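Local coordinates for protein quinone reductase (Klebsiella pneumoniae subsp. pneumoniae, PDB 4GI5) that binds FAD and probably catalyses the reduction of quinones with electrons from NAD(P)H, at residues 97-100 and 101-105; 59-62 and 63-66; 147-151 and 152-156. All blocks are in the same frame, centred on the assembly; numbering follows the deposited sequence.

Interaction 1: residues 97-100 and 101-105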
loop_
_atom_site.group_PDB
_atom_site.type_symbol
_atom_site.label_atom_id
_atom_site.label_comp_id
_atom_site.label_asym_id
_atom_site.label_seq_id
_atom_site.Cartn_x
_atom_site.Cartn_y
_atom_site.Cartn_z
ATOM N N GLY B 97 15.250 3.396 -24.051
ATOM C CA GLY B 97 14.218 2.724 -24.757
ATOM C C GLY B 97 14.249 1.233 -24.713
ATOM O O GLY B 97 13.808 0.580 -25.667
ATOM N N THR B 98 14.635 0.644 -23.594
ATOM C CA THR B 98 14.720 -0.785 -23.444
ATOM C C THR B 98 13.758 -1.437 -22.492
ATOM O O THR B 98 13.903 -2.607 -22.127
ATOM C CB THR B 98 16.163 -1.207 -23.060
ATOM O OG1 THR B 98 16.590 -0.699 -21.771
ATOM C CG2 THR B 98 17.264 -0.665 -24.149
ATOM N N GLN B 99 12.836 -0.666 -21.939
ATOM C CA GLN B 99 11.933 -1.261 -20.988
ATOM C C GLN B 99 11.149 -2.406 -21.597
ATOM O O GLN B 99 10.818 -2.370 -22.831
ATOM C CB GLN B 99 10.909 -0.224 -20.438
ATOM C CG GLN B 99 11.569 0.998 -19.843
ATOM C CD GLN B 99 10.484 2.070 -19.517
ATOM O OE1 GLN B 99 10.263 2.487 -18.324
ATOM N NE2 GLN B 99 9.881 2.588 -20.563
ATOM N N SER B 100 10.663 -3.335 -20.773
ATOM C CA SER B 100 9.788 -4.359 -21.312
ATOM C C SER B 100 8.552 -3.799 -21.990
ATOM O O SER B 100 7.995 -2.748 -21.598
ATOM C CB SER B 100 9.501 -5.472 -20.311
ATOM O OG SER B 100 8.978 -4.929 -19.208
ATOM N N ALA B 101 8.057 -4.513 -23.013
ATOM C CA ALA B 101 6.981 -3.955 -23.834
ATOM C C ALA B 101 5.676 -3.741 -23.102
ATOM O O ALA B 101 4.965 -2.836 -23.470
ATOM C CB ALA B 101 6.724 -4.884 -25.026
ATOM N N ASP B 102 5.362 -4.570 -22.091
ATOM C CA ASP B 102 4.146 -4.351 -21.235
ATOM C C ASP B 102 4.186 -2.976 -20.568
ATOM O O ASP B 102 3.182 -2.257 -20.578
ATOM C CB ASP B 102 3.966 -5.531 -20.225
ATOM C CG ASP B 102 5.082 -5.724 -19.265
ATOM O OD1 ASP B 102 6.295 -5.355 -19.462
ATOM O OD2 ASP B 102 4.809 -6.424 -18.230
ATOM N N ILE B 103 5.332 -2.626 -20.009
ATOM C CA ILE B 103 5.557 -1.307 -19.384
ATOM C C ILE B 103 5.346 -0.195 -20.352
ATOM O O ILE B 103 4.627 0.777 -20.109
ATOM C CB ILE B 103 6.924 -1.250 -18.702
ATOM C CG1 ILE B 103 6.979 -2.233 -17.547
ATOM C CG2 ILE B 103 7.286 0.193 -18.298
ATOM C CD1 ILE B 103 8.348 -2.460 -16.890
ATOM N N VAL B 104 5.972 -0.337 -21.514
ATOM C CA VAL B 104 5.898 0.742 -22.512
ATOM C C VAL B 104 4.451 0.973 -22.931
ATOM O O VAL B 104 3.984 2.096 -23.029
ATOM C CB VAL B 104 6.761 0.336 -23.755
ATOM C CG1 VAL B 104 6.524 1.332 -24.912
ATOM C CG2 VAL B 104 8.208 0.320 -23.388
ATOM N N ALA B 105 3.665 -0.063 -23.122
ATOM C CA ALA B 105 2.265 0.095 -23.552
ATOM C C ALA B 105 1.403 0.793 -22.502
ATOM O O ALA B 105 0.558 1.628 -22.826
ATOM C CB ALA B 105 1.682 -1.280 -23.919
#
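Over one face of the flat side-chain amide of Gln-99 lies the CG2 methyl of Ile-103, 3.9 Å from CD. CG2 of Val-104 approaches the same face from the amide-nitrogen side, with NE2 4.0 Å from that methyl. The extended Gln-99 chain crosses Ile-103 at about a right angle, and its NE2 hydrogen-bonds Gln-107, one turn further along the helix. The second flat group, the carboxylate of Asp-102, is held at both oxygens. Ser-100 OG donates to Asp-102 OD1 at 2.7 Å, nearly in line with its C-O bond, while OD2 forms a salt bridge with Arg-137. Ser-100 occupies the N-cap position, yet its hydroxyl makes no capping bond. With chi1 at 57°, OG sits between the backbone N and the carbonyl carbon, where it faces the carboxylate and also comes 3.4 Å from Ile-103 CD1. The helix is opened instead by backbone: Val-104 N donates to Ser-100 O at 3.1 Å, with 161° at the hydrogen. This is a helix start at the surface. The linker from helix 86-96 enters helix 101-112 here, with Gln-99 resting on Ala-93 and Phe-94 of the former, and Ser-100 and Ile-103 reaching Arg-137 of helix 129-138.

Interaction 2: residues 59-62 and 63-66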
loop_
_atom_site.group_PDB
_atom_site.type_symbol
_atom_site.label_atom_id
_atom_site.label_comp_id
_atom_site.label_asym_id
_atom_site.label_seq_id
_atom_site.Cartn_x
_atom_site.Cartn_y
_atom_site.Cartn_z
ATOM N N SER B 59 -7.095 -1.213 -18.633
ATOM C CA SER B 59 -6.032 -2.123 -18.337
ATOM C C SER B 59 -6.574 -3.053 -17.252
ATOM O O SER B 59 -6.493 -2.748 -16.063
ATOM C CB SER B 59 -4.778 -1.375 -17.840
ATOM O OG SER B 59 -4.193 -0.644 -18.898
ATOM N N ASP B 60 -7.060 -4.218 -17.666
ATOM C CA ASP B 60 -7.602 -5.195 -16.790
ATOM C C ASP B 60 -6.454 -6.085 -16.411
ATOM O O ASP B 60 -5.970 -6.996 -17.163
ATOM C CB ASP B 60 -8.770 -5.935 -17.482
ATOM C CG ASP B 60 -9.340 -7.040 -16.631
ATOM O OD1 ASP B 60 -8.720 -7.637 -15.664
ATOM O OD2 ASP B 60 -10.519 -7.429 -16.963
ATOM N N LEU B 61 -5.852 -5.788 -15.249
ATOM C CA LEU B 61 -4.576 -6.427 -14.918
ATOM C C LEU B 61 -4.561 -7.942 -14.802
ATOM O O LEU B 61 -3.641 -8.573 -15.351
ATOM C CB LEU B 61 -4.013 -5.815 -13.617
ATOM C CG LEU B 61 -3.856 -4.302 -13.692
ATOM C CD1 LEU B 61 -3.385 -3.746 -12.316
ATOM C CD2 LEU B 61 -2.941 -3.798 -14.793
ATOM N N TYR B 62 -5.592 -8.507 -14.205
ATOM C CA TYR B 62 -5.697 -9.952 -14.117
ATOM C C TYR B 62 -5.891 -10.564 -15.573
ATOM O O TYR B 62 -5.226 -11.592 -15.862
ATOM C CB TYR B 62 -6.764 -10.398 -13.195
ATOM C CG TYR B 62 -6.337 -10.400 -11.744
ATOM C CD1 TYR B 62 -5.624 -11.480 -11.199
ATOM C CD2 TYR B 62 -6.651 -9.341 -10.897
ATOM C CE1 TYR B 62 -5.288 -11.490 -9.813
ATOM C CE2 TYR B 62 -6.293 -9.318 -9.581
ATOM C CZ TYR B 62 -5.675 -10.398 -9.043
ATOM O OH TYR B 62 -5.428 -10.480 -7.663
ATOM N N ALA B 63 -6.704 -9.910 -16.367
ATOM C CA ALA B 63 -7.008 -10.469 -17.756
ATOM C C ALA B 63 -5.733 -10.430 -18.550
ATOM O O ALA B 63 -5.455 -11.348 -19.358
ATOM C CB ALA B 63 -8.132 -9.681 -18.380
HETATM N N MSE B 64 -4.859 -9.435 -18.338
HETATM C CA MSE B 64 -3.604 -9.261 -19.083
HETATM C C MSE B 64 -2.463 -10.133 -18.474
HETATM O O MSE B 64 -1.379 -10.094 -18.943
HETATM C CB MSE B 64 -3.148 -7.780 -19.025
HETATM C CG MSE B 64 -4.089 -6.874 -19.710
HETATM SE SE MSE B 64 -3.541 -5.018 -18.928
HETATM C CE MSE B 64 -3.102 -5.196 -20.631
ATOM N N ARG B 65 -2.714 -10.828 -17.376
ATOM C CA ARG B 65 -1.731 -11.623 -16.602
ATOM C C ARG B 65 -0.519 -10.706 -16.283
ATOM O O ARG B 65 0.627 -10.978 -16.512
ATOM C CB ARG B 65 -1.273 -12.878 -17.349
ATOM C CG ARG B 65 -2.481 -13.727 -17.803
ATOM C CD ARG B 65 -2.037 -14.853 -18.746
ATOM N NE ARG B 65 -1.419 -15.876 -17.917
ATOM C CZ ARG B 65 -0.111 -16.192 -17.858
ATOM N NH1 ARG B 65 0.818 -15.581 -18.613
ATOM N NH2 ARG B 65 0.275 -17.146 -17.011
ATOM N N TRP B 66 -0.854 -9.555 -15.778
ATOM C CA TRP B 66 0.130 -8.482 -15.544
ATOM C C TRP B 66 1.218 -8.984 -14.573
ATOM O O TRP B 66 0.904 -9.491 -13.493
ATOM C CB TRP B 66 -0.619 -7.298 -14.894
ATOM C CG TRP B 66 0.335 -6.132 -14.620
ATOM C CD1 TRP B 66 0.843 -5.754 -13.368
ATOM C CD2 TRP B 66 0.938 -5.271 -15.567
ATOM N NE1 TRP B 66 1.714 -4.739 -13.535
ATOM C CE2 TRP B 66 1.844 -4.441 -14.873
ATOM C CE3 TRP B 66 0.861 -5.151 -16.971
ATOM C CZ2 TRP B 66 2.590 -3.443 -15.498
ATOM C CZ3 TRP B 66 1.613 -4.115 -17.588
ATOM C CH2 TRP B 66 2.480 -3.318 -16.888
#
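Met-64, present as selenomethionine, folds back along Asp-60 and Ser-59. Its CB is 3.5 Å from Asp-60 O, and CG comes closer to the same oxygen, at 3.2 Å. SE then runs over the backbone of residue 60 to meet Ser-59, 3.9 Å from its CA, before the chain bends at chi3 (110°) to CE. The side chain also touches Glu-106 and Lys-109 of helix 101-112, the two residues that hydrogen-bond Ser-59 OG. At the backbone, Met-64 N donates to Asp-60 O at 2.9 Å and only weakly to Leu-61 O. Asp-60 adds a side-chain acceptor: with CG anti to the backbone N (chi1 177°), OD1 receives Ala-63 N at 3.1 Å from well above the carboxylate plane. The chain thus leaves strand 55-60, an outer strand of the parallel sheet of the flavodoxin-like fold, through a single helical turn closed by a Schellman motif. Trp-66 N reaches back to Leu-61 O at 3.0 Å and 163°, Arg-65 N bonds Tyr-62 O, closing a type I turn, and Arg-65 has positive phi. Leu-61 and Trp-66 lie side by side, with Leu-61 CD2 3.9 Å above one face of the indole, near its rim. That indole also meets the ring of Trp-134, while Tyr-62 packs on Gly-69 of the second subunit and makes a weak hydrogen bond to Tyr-70 O there.

Interaction 3: residues 147-151 and 152-156; sequences VGEHS and DRHWG
Ser-151 N donates to His-154 O at 2.8 Å and 172°, nearly straight at the hydrogen, and Gly-156 N donates to Glu-149 O at 2.9 Å. These two bonds hold a short, weakly bonded beta hairpin, strands 150-151 and 154-155, that turns through Asp-152 and Arg-153. Within residues 147-151, Ser-151 OG donates to Glu-149 OE2 at 2.6 Å, on the anti side of the carboxylate. In both residues the first torsion places the next atom between the backbone N and the carbonyl carbon (chi1 65° for Ser-151), and there OG meets the end of the extended Glu-149 chain. Water then bridges the strands: it donates to Trp-155 O and lies 3.0 Å from His-150 NE2, at the edge of the imidazole.

His-150 and Trp-155 form the non-hydrogen-bonded pair, and their rings make a T-shaped stack. The imidazole edge points at the five-membered ring of the indole, with planes 89° apart and centroids 4.7 Å from each other. CB of His-150 adds a CH-pi contact, 3.9 Å from the centroid of the six-membered ring. Gly-156 N lies 3.5 Å above one imidazole face. On the other face of the hairpin, His-154 CD2 meets Glu-149 CG at 3.7 Å; NE2 of the same ring is bonded to Asp-157.

Much of the hairpin is exposed, and residues 149-154 touch a crystal neighbour. In sequence it falls between helix 129-138 and strand 168-174, and it is anchored through Trp-155 and Gly-156 by hydrogen bonds to Gln-252 and Asn-253, while the Trp-155 side chain packs on Pro-260 in a later loop.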
loop_
_atom_site.group_PDB
_atom_site.type_symbol
_atom_site.label_atom_id
_atom_site.label_comp_id
_atom_site.label_asym_id
_atom_site.label_seq_id
_atom_site.Cartn_x
_atom_site.Cartn_y
_atom_site.Cartn_z
ATOM N N VAL B 147 12.475 13.161 -12.259
ATOM C CA VAL B 147 12.407 14.137 -13.317
ATOM C C VAL B 147 12.736 15.496 -12.638
ATOM O O VAL B 147 12.192 15.736 -11.586
ATOM C CB VAL B 147 10.999 14.162 -13.919
ATOM C CG1 VAL B 147 10.824 15.282 -14.953
ATOM C CG2 VAL B 147 10.734 12.790 -14.584
ATOM N N GLY B 148 13.469 16.338 -13.335
ATOM C CA GLY B 148 13.642 17.748 -12.886
ATOM C C GLY B 148 14.896 17.990 -12.132
ATOM O O GLY B 148 15.555 17.095 -11.542
ATOM N N GLU B 149 15.137 19.246 -11.891
ATOM C CA GLU B 149 16.286 19.660 -11.156
ATOM C C GLU B 149 16.106 19.666 -9.670
ATOM O O GLU B 149 15.010 19.806 -9.132
ATOM C CB GLU B 149 16.663 21.138 -11.656
ATOM C CG GLU B 149 15.732 22.128 -11.113
ATOM C CD GLU B 149 16.117 23.607 -11.585
ATOM O OE1 GLU B 149 16.350 23.773 -12.780
ATOM O OE2 GLU B 149 16.176 24.474 -10.695
ATOM N N HIS B 150 17.257 19.663 -8.987
ATOM C CA HIS B 150 17.344 19.816 -7.561
ATOM C C HIS B 150 18.175 21.068 -7.262
ATOM O O HIS B 150 19.398 21.055 -7.422
ATOM C CB HIS B 150 17.878 18.556 -6.866
ATOM C CG HIS B 150 16.979 17.366 -7.084
ATOM N ND1 HIS B 150 16.961 16.707 -8.297
ATOM C CD2 HIS B 150 15.983 16.815 -6.350
ATOM C CE1 HIS B 150 16.022 15.765 -8.275
ATOM N NE2 HIS B 150 15.393 15.838 -7.115
ATOM N N SER B 151 17.523 22.105 -6.810
ATOM C CA SER B 151 18.187 23.407 -6.696
ATOM C C SER B 151 17.713 24.142 -5.522
ATOM O O SER B 151 17.124 23.592 -4.591
ATOM C CB SER B 151 17.892 24.156 -7.967
ATOM O OG SER B 151 16.553 24.462 -8.153
ATOM N N ASP B 152 18.034 25.447 -5.435
ATOM C CA ASP B 152 17.619 26.166 -4.272
ATOM C C ASP B 152 16.164 26.086 -3.919
ATOM O O ASP B 152 15.838 25.885 -2.741
ATOM C CB ASP B 152 18.048 27.677 -4.505
ATOM C CG ASP B 152 17.642 28.643 -3.477
ATOM O OD1 ASP B 152 17.473 28.355 -2.252
ATOM O OD2 ASP B 152 17.464 29.875 -3.893
ATOM N N ARG B 153 15.276 26.340 -4.872
ATOM C CA ARG B 153 13.845 26.415 -4.645
ATOM C C ARG B 153 13.082 25.436 -5.506
ATOM O O ARG B 153 11.893 25.689 -5.838
ATOM C CB ARG B 153 13.311 27.900 -4.738
ATOM C CG ARG B 153 13.873 28.649 -3.540
ATOM C CD ARG B 153 13.294 30.063 -3.308
ATOM N NE ARG B 153 13.133 30.794 -4.540
ATOM C CZ ARG B 153 12.582 32.031 -4.573
ATOM N NH1 ARG B 153 12.314 32.604 -3.434
ATOM N NH2 ARG B 153 12.437 32.679 -5.713
ATOM N N HIS B 154 13.730 24.319 -5.902
ATOM C CA HIS B 154 12.987 23.346 -6.652
ATOM C C HIS B 154 13.574 21.971 -6.331
ATOM O O HIS B 154 14.792 21.848 -6.311
ATOM C CB HIS B 154 13.152 23.605 -8.162
ATOM C CG HIS B 154 12.194 22.886 -9.050
ATOM N ND1 HIS B 154 11.011 23.456 -9.454
ATOM C CD2 HIS B 154 12.287 21.725 -9.722
ATOM C CE1 HIS B 154 10.362 22.621 -10.240
ATOM N NE2 HIS B 154 11.132 21.571 -10.428
ATOM N N TRP B 155 12.745 20.994 -6.055
ATOM C CA TRP B 155 13.358 19.695 -5.624
ATOM C C TRP B 155 12.707 18.501 -6.383
ATOM O O TRP B 155 11.914 17.687 -5.798
ATOM C CB TRP B 155 13.278 19.538 -4.132
ATOM C CG TRP B 155 14.334 18.654 -3.542
ATOM C CD1 TRP B 155 14.194 17.306 -3.154
ATOM C CD2 TRP B 155 15.688 18.986 -3.373
ATOM N NE1 TRP B 155 15.397 16.851 -2.717
ATOM C CE2 TRP B 155 16.340 17.833 -2.865
ATOM C CE3 TRP B 155 16.473 20.123 -3.667
ATOM C CZ2 TRP B 155 17.725 17.806 -2.628
ATOM C CZ3 TRP B 155 17.844 20.102 -3.363
ATOM C CH2 TRP B 155 18.441 18.921 -2.826
ATOM N N GLY B 156 13.005 18.400 -7.652
ATOM C CA GLY B 156 12.322 17.507 -8.564
ATOM C C GLY B 156 11.003 18.063 -9.035
ATOM O O GLY B 156 10.341 18.800 -8.348
HETATM O O HOH W 1 12.752 14.895 -5.983
#

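Overall arrangement
Interactions 1 and 2 are neighbours, with centres about 16 Å apart, and they meet directly: Asp-102 CB packs against Trp-66 CZ3 at 3.8 Å, so the start of helix 101-112 abuts the turn after strand 55-60. Interaction 3 stands apart, its centre about 27 Å from that of interaction 1 and about 36 Å from that of interaction 2, on the opposite side of the chain's centre from the latter. None of the three holds the cofactor directly. Side chains of Tyr-62, Ile-103 and Trp-155 come within about 9, 10 and 10 Å of a bound FAD, and Tyr-62 is about 5 Å from the FAD-binding His-31, side chain to side chain.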